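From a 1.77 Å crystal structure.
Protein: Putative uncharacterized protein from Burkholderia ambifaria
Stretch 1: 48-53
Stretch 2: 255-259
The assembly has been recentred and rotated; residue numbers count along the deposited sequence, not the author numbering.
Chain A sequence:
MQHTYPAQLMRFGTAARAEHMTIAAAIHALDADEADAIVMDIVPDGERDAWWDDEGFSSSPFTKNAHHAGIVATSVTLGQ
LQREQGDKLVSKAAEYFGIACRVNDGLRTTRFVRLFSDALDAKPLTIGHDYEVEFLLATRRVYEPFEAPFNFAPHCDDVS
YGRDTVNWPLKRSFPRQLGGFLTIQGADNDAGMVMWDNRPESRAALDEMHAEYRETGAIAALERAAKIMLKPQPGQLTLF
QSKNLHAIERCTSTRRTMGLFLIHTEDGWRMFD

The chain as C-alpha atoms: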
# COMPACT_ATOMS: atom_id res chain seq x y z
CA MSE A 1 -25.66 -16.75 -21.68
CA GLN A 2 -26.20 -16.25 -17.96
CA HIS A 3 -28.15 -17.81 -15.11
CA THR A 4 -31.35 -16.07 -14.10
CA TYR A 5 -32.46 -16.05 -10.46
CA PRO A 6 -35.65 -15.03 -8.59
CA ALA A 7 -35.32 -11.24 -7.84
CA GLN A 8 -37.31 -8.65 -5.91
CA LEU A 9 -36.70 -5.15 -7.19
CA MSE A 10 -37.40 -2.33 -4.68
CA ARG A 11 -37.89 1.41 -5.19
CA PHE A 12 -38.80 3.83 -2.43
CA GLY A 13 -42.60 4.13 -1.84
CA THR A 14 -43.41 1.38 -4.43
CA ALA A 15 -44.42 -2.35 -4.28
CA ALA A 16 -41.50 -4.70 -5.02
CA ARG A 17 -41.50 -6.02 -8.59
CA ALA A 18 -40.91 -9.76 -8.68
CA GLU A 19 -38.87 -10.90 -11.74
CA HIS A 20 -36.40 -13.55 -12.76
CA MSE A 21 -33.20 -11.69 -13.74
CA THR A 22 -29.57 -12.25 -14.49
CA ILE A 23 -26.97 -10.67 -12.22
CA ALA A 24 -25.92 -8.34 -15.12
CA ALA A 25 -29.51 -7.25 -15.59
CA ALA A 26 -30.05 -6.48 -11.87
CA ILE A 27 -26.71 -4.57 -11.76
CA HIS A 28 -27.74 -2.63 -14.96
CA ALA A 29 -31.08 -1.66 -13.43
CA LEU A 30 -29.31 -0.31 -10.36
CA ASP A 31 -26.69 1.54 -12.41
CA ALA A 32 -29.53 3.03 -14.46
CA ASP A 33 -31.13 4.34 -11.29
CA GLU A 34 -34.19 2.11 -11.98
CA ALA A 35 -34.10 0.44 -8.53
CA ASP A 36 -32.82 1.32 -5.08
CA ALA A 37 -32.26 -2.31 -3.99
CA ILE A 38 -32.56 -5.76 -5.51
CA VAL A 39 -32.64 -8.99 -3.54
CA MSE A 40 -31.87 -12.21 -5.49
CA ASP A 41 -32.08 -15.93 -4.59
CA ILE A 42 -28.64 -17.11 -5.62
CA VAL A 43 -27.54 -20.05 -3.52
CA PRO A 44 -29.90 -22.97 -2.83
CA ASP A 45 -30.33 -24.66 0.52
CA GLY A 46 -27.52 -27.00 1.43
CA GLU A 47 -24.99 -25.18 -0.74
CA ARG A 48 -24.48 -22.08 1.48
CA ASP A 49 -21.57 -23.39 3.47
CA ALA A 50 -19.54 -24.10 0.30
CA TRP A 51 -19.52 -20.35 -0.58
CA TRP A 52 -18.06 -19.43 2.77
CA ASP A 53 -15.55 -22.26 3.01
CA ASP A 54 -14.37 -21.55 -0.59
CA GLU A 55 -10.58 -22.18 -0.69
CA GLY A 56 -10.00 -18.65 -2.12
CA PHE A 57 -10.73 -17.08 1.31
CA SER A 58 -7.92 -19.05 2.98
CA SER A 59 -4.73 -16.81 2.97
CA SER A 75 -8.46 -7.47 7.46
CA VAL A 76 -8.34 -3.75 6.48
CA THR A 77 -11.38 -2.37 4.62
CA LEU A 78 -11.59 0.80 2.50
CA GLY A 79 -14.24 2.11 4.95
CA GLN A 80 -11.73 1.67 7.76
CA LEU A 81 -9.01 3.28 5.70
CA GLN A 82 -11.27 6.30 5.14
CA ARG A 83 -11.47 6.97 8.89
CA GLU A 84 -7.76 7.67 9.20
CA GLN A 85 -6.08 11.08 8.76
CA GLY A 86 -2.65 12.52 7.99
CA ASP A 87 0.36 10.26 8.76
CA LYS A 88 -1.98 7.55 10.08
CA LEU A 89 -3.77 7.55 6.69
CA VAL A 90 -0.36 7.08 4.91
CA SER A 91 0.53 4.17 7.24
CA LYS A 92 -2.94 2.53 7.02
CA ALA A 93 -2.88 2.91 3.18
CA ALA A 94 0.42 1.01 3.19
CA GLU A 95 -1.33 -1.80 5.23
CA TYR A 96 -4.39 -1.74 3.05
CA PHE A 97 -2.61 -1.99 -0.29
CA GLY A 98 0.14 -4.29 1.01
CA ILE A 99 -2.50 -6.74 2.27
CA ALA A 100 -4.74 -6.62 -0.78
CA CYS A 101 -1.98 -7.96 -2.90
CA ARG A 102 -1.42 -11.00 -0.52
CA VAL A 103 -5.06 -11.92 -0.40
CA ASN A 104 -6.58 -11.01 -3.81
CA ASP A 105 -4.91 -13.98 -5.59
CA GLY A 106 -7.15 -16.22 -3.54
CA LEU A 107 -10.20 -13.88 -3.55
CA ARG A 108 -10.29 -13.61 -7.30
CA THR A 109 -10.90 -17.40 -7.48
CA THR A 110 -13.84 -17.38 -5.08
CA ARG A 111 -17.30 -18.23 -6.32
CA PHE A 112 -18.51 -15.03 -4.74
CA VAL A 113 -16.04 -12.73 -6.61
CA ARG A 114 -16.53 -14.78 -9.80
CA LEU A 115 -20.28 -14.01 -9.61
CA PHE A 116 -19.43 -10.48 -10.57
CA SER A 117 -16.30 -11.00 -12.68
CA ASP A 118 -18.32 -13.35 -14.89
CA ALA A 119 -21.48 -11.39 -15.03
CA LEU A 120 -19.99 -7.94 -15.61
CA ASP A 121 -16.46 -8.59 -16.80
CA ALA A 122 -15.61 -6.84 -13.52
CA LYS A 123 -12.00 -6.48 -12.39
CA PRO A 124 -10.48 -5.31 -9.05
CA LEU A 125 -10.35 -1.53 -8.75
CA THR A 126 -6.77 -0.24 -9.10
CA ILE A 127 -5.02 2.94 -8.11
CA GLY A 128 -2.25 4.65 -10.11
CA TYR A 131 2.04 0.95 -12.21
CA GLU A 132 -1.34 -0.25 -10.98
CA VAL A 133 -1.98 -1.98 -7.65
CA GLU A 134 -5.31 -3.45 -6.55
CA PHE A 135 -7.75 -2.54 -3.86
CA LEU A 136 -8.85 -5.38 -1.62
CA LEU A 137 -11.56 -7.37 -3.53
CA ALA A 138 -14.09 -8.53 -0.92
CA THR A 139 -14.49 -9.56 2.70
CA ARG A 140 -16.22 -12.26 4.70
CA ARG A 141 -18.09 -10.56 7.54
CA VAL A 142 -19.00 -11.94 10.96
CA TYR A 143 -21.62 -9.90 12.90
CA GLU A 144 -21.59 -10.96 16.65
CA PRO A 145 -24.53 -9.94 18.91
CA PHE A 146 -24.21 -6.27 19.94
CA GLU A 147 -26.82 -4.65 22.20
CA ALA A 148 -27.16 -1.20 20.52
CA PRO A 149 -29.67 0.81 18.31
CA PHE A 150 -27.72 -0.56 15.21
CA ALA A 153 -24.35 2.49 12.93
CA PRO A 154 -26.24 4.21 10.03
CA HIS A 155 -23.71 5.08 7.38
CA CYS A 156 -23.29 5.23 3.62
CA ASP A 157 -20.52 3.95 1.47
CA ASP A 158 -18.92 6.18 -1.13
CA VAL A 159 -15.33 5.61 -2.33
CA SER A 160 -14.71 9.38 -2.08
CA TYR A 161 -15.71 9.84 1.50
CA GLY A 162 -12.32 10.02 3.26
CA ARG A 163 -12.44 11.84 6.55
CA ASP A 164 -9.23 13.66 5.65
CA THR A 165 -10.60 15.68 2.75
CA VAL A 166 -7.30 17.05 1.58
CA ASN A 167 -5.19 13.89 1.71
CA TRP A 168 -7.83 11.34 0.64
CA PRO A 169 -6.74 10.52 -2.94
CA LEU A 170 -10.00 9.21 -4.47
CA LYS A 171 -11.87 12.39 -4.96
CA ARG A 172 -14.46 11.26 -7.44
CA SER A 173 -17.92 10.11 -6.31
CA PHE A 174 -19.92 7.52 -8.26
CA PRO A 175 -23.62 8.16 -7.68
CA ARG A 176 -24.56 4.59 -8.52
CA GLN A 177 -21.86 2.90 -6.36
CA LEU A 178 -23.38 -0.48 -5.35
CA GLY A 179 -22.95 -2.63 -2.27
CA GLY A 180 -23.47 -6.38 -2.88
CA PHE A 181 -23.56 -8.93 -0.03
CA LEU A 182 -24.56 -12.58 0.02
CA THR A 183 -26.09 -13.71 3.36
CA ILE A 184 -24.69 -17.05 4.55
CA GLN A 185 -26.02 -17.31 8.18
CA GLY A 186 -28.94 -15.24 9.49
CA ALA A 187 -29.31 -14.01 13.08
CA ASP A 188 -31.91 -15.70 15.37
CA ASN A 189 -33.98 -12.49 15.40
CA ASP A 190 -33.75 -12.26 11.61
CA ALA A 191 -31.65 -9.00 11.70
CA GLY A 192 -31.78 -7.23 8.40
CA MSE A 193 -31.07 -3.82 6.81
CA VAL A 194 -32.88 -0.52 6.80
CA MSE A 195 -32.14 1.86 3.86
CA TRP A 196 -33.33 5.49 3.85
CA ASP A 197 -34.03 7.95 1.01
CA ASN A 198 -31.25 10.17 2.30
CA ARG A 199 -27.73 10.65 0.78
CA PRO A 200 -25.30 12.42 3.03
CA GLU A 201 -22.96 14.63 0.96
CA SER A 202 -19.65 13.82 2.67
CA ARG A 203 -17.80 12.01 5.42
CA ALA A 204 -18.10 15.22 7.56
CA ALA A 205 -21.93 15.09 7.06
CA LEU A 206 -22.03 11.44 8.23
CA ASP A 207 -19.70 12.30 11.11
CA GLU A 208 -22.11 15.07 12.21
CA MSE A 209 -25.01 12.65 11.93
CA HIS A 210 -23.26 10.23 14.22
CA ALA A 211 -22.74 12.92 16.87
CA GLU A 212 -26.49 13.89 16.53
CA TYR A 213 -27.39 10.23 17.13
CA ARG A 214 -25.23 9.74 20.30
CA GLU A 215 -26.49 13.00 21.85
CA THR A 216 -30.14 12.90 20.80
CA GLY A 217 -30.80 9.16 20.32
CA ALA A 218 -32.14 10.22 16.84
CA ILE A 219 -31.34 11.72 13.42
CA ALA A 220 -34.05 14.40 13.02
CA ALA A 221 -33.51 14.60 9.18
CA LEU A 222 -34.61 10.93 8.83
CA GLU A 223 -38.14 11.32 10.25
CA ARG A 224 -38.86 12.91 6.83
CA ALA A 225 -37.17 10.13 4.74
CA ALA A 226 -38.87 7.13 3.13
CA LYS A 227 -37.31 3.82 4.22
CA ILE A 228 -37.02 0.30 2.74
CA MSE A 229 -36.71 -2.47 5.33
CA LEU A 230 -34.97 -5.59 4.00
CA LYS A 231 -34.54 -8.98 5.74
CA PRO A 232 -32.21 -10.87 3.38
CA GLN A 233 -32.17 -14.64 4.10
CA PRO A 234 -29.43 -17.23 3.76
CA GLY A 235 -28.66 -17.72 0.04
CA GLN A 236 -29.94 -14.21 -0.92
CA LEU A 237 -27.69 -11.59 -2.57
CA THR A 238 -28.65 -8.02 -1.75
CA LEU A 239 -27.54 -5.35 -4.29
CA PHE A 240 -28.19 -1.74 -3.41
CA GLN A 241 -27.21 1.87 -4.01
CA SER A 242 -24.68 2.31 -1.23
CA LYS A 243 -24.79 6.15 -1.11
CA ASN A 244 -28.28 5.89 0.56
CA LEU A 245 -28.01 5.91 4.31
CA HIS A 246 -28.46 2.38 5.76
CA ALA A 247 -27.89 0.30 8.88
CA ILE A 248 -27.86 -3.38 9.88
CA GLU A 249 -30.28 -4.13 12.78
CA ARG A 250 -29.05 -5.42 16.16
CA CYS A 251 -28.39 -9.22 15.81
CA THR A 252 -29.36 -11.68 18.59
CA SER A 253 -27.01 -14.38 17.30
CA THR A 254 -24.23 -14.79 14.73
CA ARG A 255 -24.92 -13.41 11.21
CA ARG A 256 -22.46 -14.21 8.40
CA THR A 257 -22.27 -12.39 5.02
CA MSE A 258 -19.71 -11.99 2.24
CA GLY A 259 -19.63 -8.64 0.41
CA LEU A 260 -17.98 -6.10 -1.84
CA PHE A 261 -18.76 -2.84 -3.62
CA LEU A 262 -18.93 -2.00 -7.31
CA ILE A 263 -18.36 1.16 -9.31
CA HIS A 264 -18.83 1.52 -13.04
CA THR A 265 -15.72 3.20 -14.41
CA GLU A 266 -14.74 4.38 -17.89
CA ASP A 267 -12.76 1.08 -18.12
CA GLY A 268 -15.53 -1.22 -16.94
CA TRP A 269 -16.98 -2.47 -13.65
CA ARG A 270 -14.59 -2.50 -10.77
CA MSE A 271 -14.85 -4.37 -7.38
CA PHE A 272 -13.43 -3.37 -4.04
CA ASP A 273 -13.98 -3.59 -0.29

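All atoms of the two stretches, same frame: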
# COMPACT_ATOMS: atom_id res chain seq x y z
N ARG A 48 -24.95 -23.34 0.90
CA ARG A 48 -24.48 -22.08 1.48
C ARG A 48 -23.13 -22.12 2.10
O ARG A 48 -22.36 -21.19 1.94
CB ARG A 48 -25.46 -21.52 2.50
CG ARG A 48 -26.56 -20.71 1.82
CD ARG A 48 -27.85 -21.40 2.03
NE ARG A 48 -28.82 -21.18 0.97
CZ ARG A 48 -30.10 -21.19 1.25
NH1 ARG A 48 -30.46 -21.37 2.51
NH2 ARG A 48 -31.01 -21.07 0.32
N ASP A 49 -22.88 -23.19 2.87
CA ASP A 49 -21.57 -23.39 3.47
C ASP A 49 -20.40 -23.40 2.49
O ASP A 49 -19.34 -22.84 2.79
CB ASP A 49 -21.58 -24.69 4.33
CG ASP A 49 -22.16 -24.46 5.70
OD1 ASP A 49 -22.27 -23.30 6.13
OD2 ASP A 49 -22.53 -25.46 6.35
N ALA A 50 -20.58 -24.00 1.32
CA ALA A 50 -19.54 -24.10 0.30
C ALA A 50 -19.03 -22.71 -0.16
O ALA A 50 -17.86 -22.57 -0.50
CB ALA A 50 -20.00 -24.94 -0.91
N TRP A 51 -19.92 -21.70 -0.15
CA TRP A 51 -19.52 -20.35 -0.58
C TRP A 51 -18.66 -19.67 0.45
O TRP A 51 -17.74 -18.91 0.10
CB TRP A 51 -20.76 -19.54 -0.84
CG TRP A 51 -21.39 -19.91 -2.11
CD1 TRP A 51 -22.06 -21.10 -2.42
CD2 TRP A 51 -21.54 -19.05 -3.27
NE1 TRP A 51 -22.59 -21.02 -3.71
CE2 TRP A 51 -22.26 -19.84 -4.28
CE3 TRP A 51 -21.11 -17.77 -3.60
CZ2 TRP A 51 -22.56 -19.33 -5.53
CZ3 TRP A 51 -21.40 -17.27 -4.86
CH2 TRP A 51 -22.13 -18.03 -5.81
N TRP A 52 -18.89 -19.98 1.73
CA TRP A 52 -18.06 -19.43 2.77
C TRP A 52 -16.72 -20.11 2.90
O TRP A 52 -15.66 -19.45 3.08
CB TRP A 52 -18.79 -19.57 4.09
CG TRP A 52 -18.05 -18.97 5.24
CD1 TRP A 52 -17.10 -19.60 6.07
CD2 TRP A 52 -18.23 -17.65 5.79
NE1 TRP A 52 -16.66 -18.73 7.03
CE2 TRP A 52 -17.32 -17.54 6.93
CE3 TRP A 52 -19.00 -16.52 5.42
CZ2 TRP A 52 -17.21 -16.39 7.68
CZ3 TRP A 52 -18.88 -15.36 6.19
CH2 TRP A 52 -18.01 -15.29 7.31
N ASP A 53 -16.78 -21.43 2.88
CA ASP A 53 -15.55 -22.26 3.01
C ASP A 53 -14.74 -22.35 1.73
O ASP A 53 -13.73 -23.03 1.72
CB ASP A 53 -15.95 -23.70 3.42
CG ASP A 53 -16.80 -23.77 4.67
OD1 ASP A 53 -16.78 -22.83 5.47
OD2 ASP A 53 -17.51 -24.77 4.83
N ARG A 255 -24.50 -13.63 12.61
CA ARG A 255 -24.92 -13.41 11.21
C ARG A 255 -23.62 -13.48 10.39
O ARG A 255 -22.62 -12.89 10.78
CB ARG A 255 -25.60 -12.03 11.09
CG ARG A 255 -26.18 -11.67 9.71
CD ARG A 255 -26.74 -10.25 9.80
NE ARG A 255 -27.18 -9.70 8.51
CZ ARG A 255 -26.49 -8.81 7.77
NH1 ARG A 255 -25.33 -8.29 8.17
NH2 ARG A 255 -27.04 -8.38 6.62
N ARG A 256 -23.62 -14.25 9.30
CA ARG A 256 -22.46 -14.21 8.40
C ARG A 256 -22.87 -13.76 7.00
O ARG A 256 -23.87 -14.25 6.50
CB ARG A 256 -21.81 -15.59 8.35
CG ARG A 256 -21.05 -15.88 9.64
CD ARG A 256 -20.36 -17.20 9.58
NE ARG A 256 -21.29 -18.29 9.38
CZ ARG A 256 -21.02 -19.32 8.62
NH1 ARG A 256 -19.83 -19.36 8.01
NH2 ARG A 256 -21.89 -20.28 8.46
N THR A 257 -22.08 -12.85 6.42
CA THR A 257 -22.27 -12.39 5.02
C THR A 257 -20.90 -12.32 4.34
O THR A 257 -19.85 -12.33 5.03
CB THR A 257 -22.95 -10.98 4.92
OG1 THR A 257 -22.03 -10.03 5.41
CG2 THR A 257 -24.23 -10.93 5.79
N MSE A 258 -20.89 -12.24 3.00
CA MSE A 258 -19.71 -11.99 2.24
C MSE A 258 -20.05 -10.79 1.41
O MSE A 258 -21.13 -10.80 0.81
CB MSE A 258 -19.85 -13.20 1.23
CG MSE A 258 -18.61 -13.68 0.64
SE MSE A 258 -19.27 -15.47 0.03
CE MSE A 258 -19.20 -16.27 1.69
N GLY A 259 -19.20 -9.78 1.30
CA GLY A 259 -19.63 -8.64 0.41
C GLY A 259 -18.51 -7.88 -0.31
O GLY A 259 -17.32 -8.02 -0.04

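How do the two backbones meet? A short, weakly bonded helix at about 48-52 lies beside the strand 255-259, with their axes 10.1 Å apart at closest approach and their N-to-C directions 58° apart. The residues that touch are at least 204 positions apart in sequence, so the contact is brought about by the fold. The helical turn is held by its own backbone bonds, among them D53 N to D49 O at 2.9 Å and W51 N to R48 O at 3.3 Å. No hydrogen bond crosses between the stretches, and the nearest CA atoms, those of W52 and M258, are 7.6 Å apart. The joining falls mostly to side chains, with some backbone atoms touched; the stretches bury 330 Å² between them, both sides summed.

What does the indole of W52 do for R256? The CA-to-CB bonds of both residues point toward the opposing stretch, and the arginine lies over one face of the indole. R256 CZ sits 4.4 Å from the centroid of the W52 five-membered ring and only 10° off the ring normal, a cation-pi arrangement in which the positive charge lies over the electron-rich pi system. R256 CD lies 3.8 Å from the centroid of the six-membered ring, 15° off its normal, adding a CH-pi contact. The m rotamer at chi3 of R256 helps shape this course over both rings. The closest atoms are W52 CD2 and R256 NH1, at 3.2 Å. Although W52 NE1 comes within 3.4 Å of R256 NH1, both are donors, so no hydrogen bond forms between them.

Where does opposite charge enter? D49 begins with its CA-to-CB bond pointing away from the strand, yet its carboxylate comes nearer. D49 OD1 lies 3.8 Å from R256 NH2, at the edge of the guanidinium and near its plane. This is a long salt bridge: the charges attract, but the separation is too great for a close ion pair. The same cation thus lies over the face of an aromatic ring and meets a carboxylate at its own edge, while R256 NE is hydrogen-bonded elsewhere in the structure.

What fills the apolar side of the contact? The CA-to-CB bond of the selenomethionine M258 points sideways, but the end of its side chain reaches the helix. Its CE methyl packs 3.7 Å from W52 CE3 and 4.4 Å from W51 CB, and also touches backbone, 3.4 Å from W51 O and 3.5 Å from W52 CA. One methyl therefore nestles against two consecutive tryptophans. The CA-to-CB bond of T257 points away, and its backbone carbonyl makes the contact: T257 O lies 3.4 Å from W52 CZ3, at the ring edge.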